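Aldolase (Klebsiella pneumoniae, PDB 6VOQ) is a zinc-binding protein of the class II aldolase/adducin family, with an alpha/beta fold built round a central mixed beta-sheet and a tetrameric assembly. Local coordinates at residues Gly38-Pro44 with Arg56-Leu62; Asn30-Leu34 with His79-Tyr83. The contacts are given in a common frame with arbitrary orientation. Residue numbers count along the deposited sequence, not the author numbering.

Interaction 1 (Gly38-Pro44 with Arg56-Leu62); sequences GNLLATP and RLSVVTL
How antiparallel strands share their work between backbone and side chains is well seen where 40-42 pairs with 58-60, two neighbouring strands of the central sheet of this class II aldolase/adducin fold. Their axes approach to 4.7 Å at 151°. Leu40 faces Val60 and Ala42 faces Ser58 as hydrogen-bonded pairs (CA-CA 5.2 and 5.1 Å); between them Leu41 faces Val59 as a non-hydrogen-bonded pair (CA-CA 4.6 Å).

Leu40, the residue most covered, bonds twice with its partner: Leu40 N to Val60 O, 2.7 Å, and Val60 N to Leu40 O, 2.9 Å. Its side chain (chi1 -146°, between wells) lies on the face of Ala42, Ser58 and Val60, with CD2 3.8 Å from Leu62 CD2; Arg80 and Tyr83 of helix 76-83 cover it there. Leu57, just before its strand, belongs to the other side. In the m,t rotamer it sets CB 3.7 Å from Leu41 CD1 and CD2 4.0 Å from Pro44 CD, and Met11 of helix 4-20 packs on it. Ser58 closes the ladder: Ala42 N donates a hydrogen bond to Ser58 O, 2.9 Å, whereas Ser58 N to Ala42 O (2.8 Å) is bent and weak. Its OG bonds to the carbonyl of Asp70 and touches Pro44 CA at 3.3 Å.

Gly38 has a positive phi (85°), at which a CB would jam against the preceding carbonyl O. Next to the Leu40-Val60 pair a single water bridges the segments: it donates to Gly38 O at 3.0 Å and accepts from Leu62 N at 2.7 Å.

Interaction 2 (Asn30-Leu34 with His79-Tyr83); sequences NLSLL and HRAVY
Strand 30-34 is extended throughout and runs with helical residues 79-83 at 31° between their N-to-C directions, the axes 10.1 Å apart: a helix laid on one face of the central sheet in this alpha/beta fold. Ser32 CA lies 7.3 Å from His79 CA, and Leu34 CA 8.5 Å from Tyr83 CA, so the strand's even-numbered residues meet two side chains one helical turn apart. Leu31 and Leu33 point away, towards helix 4-20.

The general lesson is that a buried helix-sheet interface may be polar. His79 (chi1 m, chi2 -124°) reaches the strand with both ring nitrogens, and Asn30 and Ser32 lie at its ring edge. His79 NE2 donates to Asn30 OD1 over a very short 2.4 Å, and ND1 shares a hydrogen bond of 2.7 Å with Ser32 OG. Asn30 (chi1 p) stands beside the zinc site, its ND2 weakly bonded to the metal ligand Glu75. Tyr83 (chi1 m, chi2 -74°) rests on the strand's far end, where its CD1 lies 3.8 Å from Leu34 CG. Ser32, with chi1 p, joins the two aromatic residues: its OG also hydrogen-bonds to Tyr83 OH, at 2.8 Å.

Strand 40-42 is the common ground of the two contacts, whose centres lie about 9 Å apart. It pairs with 58-60 in interaction 1 and, along its other edge, with strand 30-34 of interaction 2: Leu41 N is 2.8 Å from Leu33 O and, just past the strand's end, Thr43 N 3.0 Å from Leu31 O, both probable hydrogen bonds. Interaction 1 is nested in the chain loop that interaction 2 closes, and helix 76-83 spans both, Tyr83 packing on Leu40 and Leu62. The zinc ion, held by Glu75, His94, His96 and His161, lies about 5 Å from the side chain of Asn30 and about 10 Å from that of Thr43, so interaction 2 borders the metal site more closely.

Interaction 1 (Gly38-Pro44 with Arg56-Leu62)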
loop_
_atom_site.group_PDB
_atom_site.type_symbol
_atom_site.label_atom_id
_atom_site.label_comp_id
_atom_site.label_asym_id
_atom_site.label_seq_id
_atom_site.Cartn_x
_atom_site.Cartn_y
_atom_site.Cartn_z
ATOM N N GLY A 38 -5.973 -31.867 -19.772
ATOM C CA GLY A 38 -7.005 -31.036 -20.337
ATOM C C GLY A 38 -8.064 -30.574 -19.367
ATOM O O GLY A 38 -8.915 -29.765 -19.748
ATOM N N ASN A 39 -8.052 -31.056 -18.132
ATOM C CA ASN A 39 -8.993 -30.561 -17.142
ATOM C C ASN A 39 -8.492 -29.253 -16.532
ATOM O O ASN A 39 -7.353 -28.822 -16.738
ATOM C CB ASN A 39 -9.220 -31.601 -16.051
ATOM C CG ASN A 39 -9.974 -32.812 -16.562
ATOM O OD1 ASN A 39 -10.922 -32.688 -17.334
ATOM N ND2 ASN A 39 -9.534 -33.995 -16.156
ATOM N N LEU A 40 -9.363 -28.628 -15.753
ATOM C CA LEU A 40 -9.126 -27.304 -15.202
ATOM C C LEU A 40 -8.881 -27.412 -13.703
ATOM O O LEU A 40 -9.695 -27.995 -12.978
ATOM C CB LEU A 40 -10.321 -26.396 -15.483
ATOM C CG LEU A 40 -9.995 -24.937 -15.732
ATOM C CD1 LEU A 40 -8.816 -24.845 -16.687
ATOM C CD2 LEU A 40 -11.212 -24.259 -16.297
ATOM N N LEU A 41 -7.761 -26.865 -13.248
ATOM C CA LEU A 41 -7.519 -26.651 -11.828
ATOM C C LEU A 41 -7.995 -25.243 -11.481
ATOM O O LEU A 41 -7.690 -24.287 -12.200
ATOM C CB LEU A 41 -6.033 -26.827 -11.504
ATOM C CG LEU A 41 -5.601 -26.661 -10.044
ATOM C CD1 LEU A 41 -6.008 -27.891 -9.240
ATOM C CD2 LEU A 41 -4.093 -26.410 -9.927
ATOM N N ALA A 42 -8.756 -25.110 -10.402
ATOM C CA ALA A 42 -9.336 -23.816 -10.077
ATOM C C ALA A 42 -9.430 -23.657 -8.569
ATOM O O ALA A 42 -9.451 -24.636 -7.822
ATOM C CB ALA A 42 -10.727 -23.643 -10.711
ATOM N N THR A 43 -9.482 -22.399 -8.130
ATOM C CA THR A 43 -9.644 -22.110 -6.718
ATOM C C THR A 43 -11.089 -22.378 -6.299
ATOM O O THR A 43 -12.022 -22.084 -7.050
ATOM C CB THR A 43 -9.257 -20.657 -6.404
ATOM O OG1 THR A 43 -10.075 -19.760 -7.150
ATOM C CG2 THR A 43 -7.815 -20.397 -6.772
ATOM N N PRO A 44 -11.308 -22.952 -5.124
ATOM C CA PRO A 44 -12.657 -23.404 -4.770
ATOM C C PRO A 44 -13.566 -22.239 -4.404
ATOM O O PRO A 44 -13.145 -21.089 -4.258
ATOM C CB PRO A 44 -12.416 -24.341 -3.584
ATOM C CG PRO A 44 -11.136 -23.875 -2.987
ATOM C CD PRO A 44 -10.301 -23.351 -4.123
ATOM N N ARG A 56 -6.985 -29.298 -1.879
ATOM C CA ARG A 56 -8.426 -29.176 -2.045
ATOM C C ARG A 56 -8.817 -28.242 -3.184
ATOM O O ARG A 56 -10.004 -27.938 -3.348
ATOM C CB ARG A 56 -9.038 -28.724 -0.722
ATOM C CG ARG A 56 -9.119 -29.870 0.279
ATOM C CD ARG A 56 -9.104 -29.373 1.707
ATOM N NE ARG A 56 -10.032 -28.262 1.892
ATOM C CZ ARG A 56 -11.328 -28.401 2.156
ATOM N NH1 ARG A 56 -11.857 -29.613 2.276
ATOM N NH2 ARG A 56 -12.094 -27.327 2.305
ATOM N N LEU A 57 -7.854 -27.796 -3.983
ATOM C CA LEU A 57 -8.183 -27.005 -5.158
ATOM C C LEU A 57 -9.082 -27.815 -6.084
ATOM O O LEU A 57 -8.913 -29.026 -6.242
ATOM C CB LEU A 57 -6.911 -26.571 -5.881
ATOM C CG LEU A 57 -5.955 -25.665 -5.106
ATOM C CD1 LEU A 57 -4.601 -25.682 -5.778
ATOM C CD2 LEU A 57 -6.484 -24.232 -5.007
ATOM N N SER A 58 -10.061 -27.143 -6.672
ATOM C CA SER A 58 -11.040 -27.824 -7.499
ATOM C C SER A 58 -10.422 -28.286 -8.807
ATOM O O SER A 58 -9.517 -27.651 -9.355
ATOM C CB SER A 58 -12.210 -26.898 -7.802
ATOM O OG SER A 58 -12.473 -26.064 -6.692
ATOM N N VAL A 59 -10.939 -29.399 -9.315
ATOM C CA VAL A 59 -10.655 -29.849 -10.668
ATOM C C VAL A 59 -11.989 -30.078 -11.364
ATOM O O VAL A 59 -12.840 -30.821 -10.860
ATOM C CB VAL A 59 -9.796 -31.122 -10.696
ATOM C CG1 VAL A 59 -9.620 -31.585 -12.121
ATOM C CG2 VAL A 59 -8.456 -30.870 -10.048
ATOM N N VAL A 60 -12.168 -29.446 -12.518
ATOM C CA VAL A 60 -13.402 -29.505 -13.290
ATOM C C VAL A 60 -13.024 -29.665 -14.762
ATOM O O VAL A 60 -11.953 -29.227 -15.193
ATOM C CB VAL A 60 -14.254 -28.232 -13.036
ATOM C CG1 VAL A 60 -13.438 -26.984 -13.294
ATOM C CG2 VAL A 60 -15.516 -28.224 -13.866
ATOM N N THR A 61 -13.881 -30.342 -15.525
ATOM C CA THR A 61 -13.710 -30.404 -16.972
ATOM C C THR A 61 -14.153 -29.085 -17.601
ATOM O O THR A 61 -14.936 -28.328 -17.022
ATOM C CB THR A 61 -14.517 -31.549 -17.595
ATOM O OG1 THR A 61 -15.915 -31.219 -17.595
ATOM C CG2 THR A 61 -14.303 -32.853 -16.839
ATOM N N LEU A 62 -13.651 -28.819 -18.812
ATOM C CA LEU A 62 -14.033 -27.595 -19.505
ATOM C C LEU A 62 -15.532 -27.536 -19.786
ATOM O O LEU A 62 -16.067 -26.447 -20.021
ATOM C CB LEU A 62 -13.237 -27.462 -20.805
ATOM C CG LEU A 62 -11.747 -27.144 -20.638
ATOM C CD1 LEU A 62 -11.087 -26.881 -21.980
ATOM C CD2 LEU A 62 -11.543 -25.955 -19.708
HETATM O O HOH W 1 -11.790 -30.577 -19.782
#

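Interaction 2 (Asn30-Leu34 with His79-Tyr83)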
loop_
_atom_site.group_PDB
_atom_site.type_symbol
_atom_site.label_atom_id
_atom_site.label_comp_id
_atom_site.label_asym_id
_atom_site.label_seq_id
_atom_site.Cartn_x
_atom_site.Cartn_y
_atom_site.Cartn_z
ATOM N N ASN A 30 -10.428 -15.374 -8.288
ATOM C CA ASN A 30 -10.243 -16.801 -8.488
ATOM C C ASN A 30 -9.181 -17.019 -9.557
ATOM O O ASN A 30 -8.925 -16.148 -10.391
ATOM C CB ASN A 30 -11.557 -17.486 -8.863
ATOM C CG ASN A 30 -12.387 -16.666 -9.812
ATOM O OD1 ASN A 30 -12.153 -16.666 -11.017
ATOM N ND2 ASN A 30 -13.370 -15.955 -9.272
ATOM N N LEU A 31 -8.550 -18.185 -9.499
ATOM C CA LEU A 31 -7.498 -18.572 -10.420
ATOM C C LEU A 31 -7.887 -19.890 -11.064
ATOM O O LEU A 31 -8.537 -20.732 -10.437
ATOM C CB LEU A 31 -6.125 -18.707 -9.704
ATOM C CG LEU A 31 -5.768 -17.596 -8.700
ATOM C CD1 LEU A 31 -4.515 -17.921 -7.900
ATOM C CD2 LEU A 31 -5.607 -16.257 -9.405
ATOM N N SER A 32 -7.506 -20.058 -12.329
ATOM C CA SER A 32 -7.630 -21.358 -12.976
ATOM C C SER A 32 -6.434 -21.596 -13.892
ATOM O O SER A 32 -5.789 -20.653 -14.362
ATOM C CB SER A 32 -8.942 -21.478 -13.766
ATOM O OG SER A 32 -8.935 -20.668 -14.934
ATOM N N LEU A 33 -6.150 -22.871 -14.144
ATOM C CA LEU A 33 -5.103 -23.243 -15.087
ATOM C C LEU A 33 -5.409 -24.619 -15.666
ATOM O O LEU A 33 -5.988 -25.481 -14.997
ATOM C CB LEU A 33 -3.712 -23.229 -14.430
ATOM C CG LEU A 33 -3.436 -24.127 -13.214
ATOM C CD1 LEU A 33 -3.053 -25.535 -13.626
ATOM C CD2 LEU A 33 -2.328 -23.534 -12.352
ATOM N N LEU A 34 -5.006 -24.816 -16.917
ATOM C CA LEU A 34 -5.201 -26.094 -17.589
ATOM C C LEU A 34 -4.215 -27.129 -17.069
ATOM O O LEU A 34 -3.008 -26.878 -17.010
ATOM C CB LEU A 34 -5.029 -25.935 -19.098
ATOM C CG LEU A 34 -6.314 -25.639 -19.866
ATOM C CD1 LEU A 34 -6.021 -25.441 -21.348
ATOM C CD2 LEU A 34 -7.325 -26.760 -19.648
ATOM N N HIS A 79 -14.570 -18.624 -16.684
ATOM C CA HIS A 79 -13.230 -19.100 -17.009
ATOM C C HIS A 79 -13.285 -20.102 -18.155
ATOM O O HIS A 79 -12.545 -19.983 -19.137
ATOM C CB HIS A 79 -12.597 -19.760 -15.792
ATOM C CG HIS A 79 -12.072 -18.803 -14.777
ATOM N ND1 HIS A 79 -10.764 -18.827 -14.345
ATOM C CD2 HIS A 79 -12.684 -17.815 -14.084
ATOM C CE1 HIS A 79 -10.588 -17.885 -13.436
ATOM N NE2 HIS A 79 -11.737 -17.256 -13.262
ATOM N N ARG A 80 -14.152 -21.113 -18.027
ATOM C CA ARG A 80 -14.245 -22.168 -19.032
ATOM C C ARG A 80 -14.594 -21.613 -20.399
ATOM O O ARG A 80 -14.038 -22.064 -21.405
ATOM C CB ARG A 80 -15.289 -23.206 -18.614
ATOM C CG ARG A 80 -14.956 -23.899 -17.304
ATOM C CD ARG A 80 -15.860 -25.084 -17.043
ATOM N NE ARG A 80 -17.132 -24.688 -16.457
ATOM C CZ ARG A 80 -18.300 -24.744 -17.089
ATOM N NH1 ARG A 80 -18.366 -25.183 -18.341
ATOM N NH2 ARG A 80 -19.404 -24.368 -16.460
ATOM N N ALA A 81 -15.506 -20.638 -20.458
ATOM C CA ALA A 81 -15.866 -20.029 -21.733
ATOM C C ALA A 81 -14.638 -19.531 -22.482
ATOM O O ALA A 81 -14.545 -19.706 -23.702
ATOM C CB ALA A 81 -16.858 -18.887 -21.513
ATOM N N VAL A 82 -13.670 -18.952 -21.769
ATOM C CA VAL A 82 -12.446 -18.485 -22.416
ATOM C C VAL A 82 -11.637 -19.662 -22.955
ATOM O O VAL A 82 -11.219 -19.665 -24.117
ATOM C CB VAL A 82 -11.615 -17.635 -21.443
ATOM C CG1 VAL A 82 -10.305 -17.203 -22.109
ATOM C CG2 VAL A 82 -12.418 -16.444 -20.968
ATOM N N TYR A 83 -11.384 -20.664 -22.109
ATOM C CA TYR A 83 -10.609 -21.824 -22.540
ATOM C C TYR A 83 -11.218 -22.472 -23.772
ATOM O O TYR A 83 -10.492 -22.891 -24.676
ATOM C CB TYR A 83 -10.516 -22.860 -21.420
ATOM C CG TYR A 83 -9.653 -22.453 -20.255
ATOM C CD1 TYR A 83 -8.273 -22.447 -20.365
ATOM C CD2 TYR A 83 -10.221 -22.092 -19.034
ATOM C CE1 TYR A 83 -7.480 -22.085 -19.291
ATOM C CE2 TYR A 83 -9.439 -21.713 -17.965
ATOM C CZ TYR A 83 -8.070 -21.718 -18.095
ATOM O OH TYR A 83 -7.274 -21.358 -17.034
#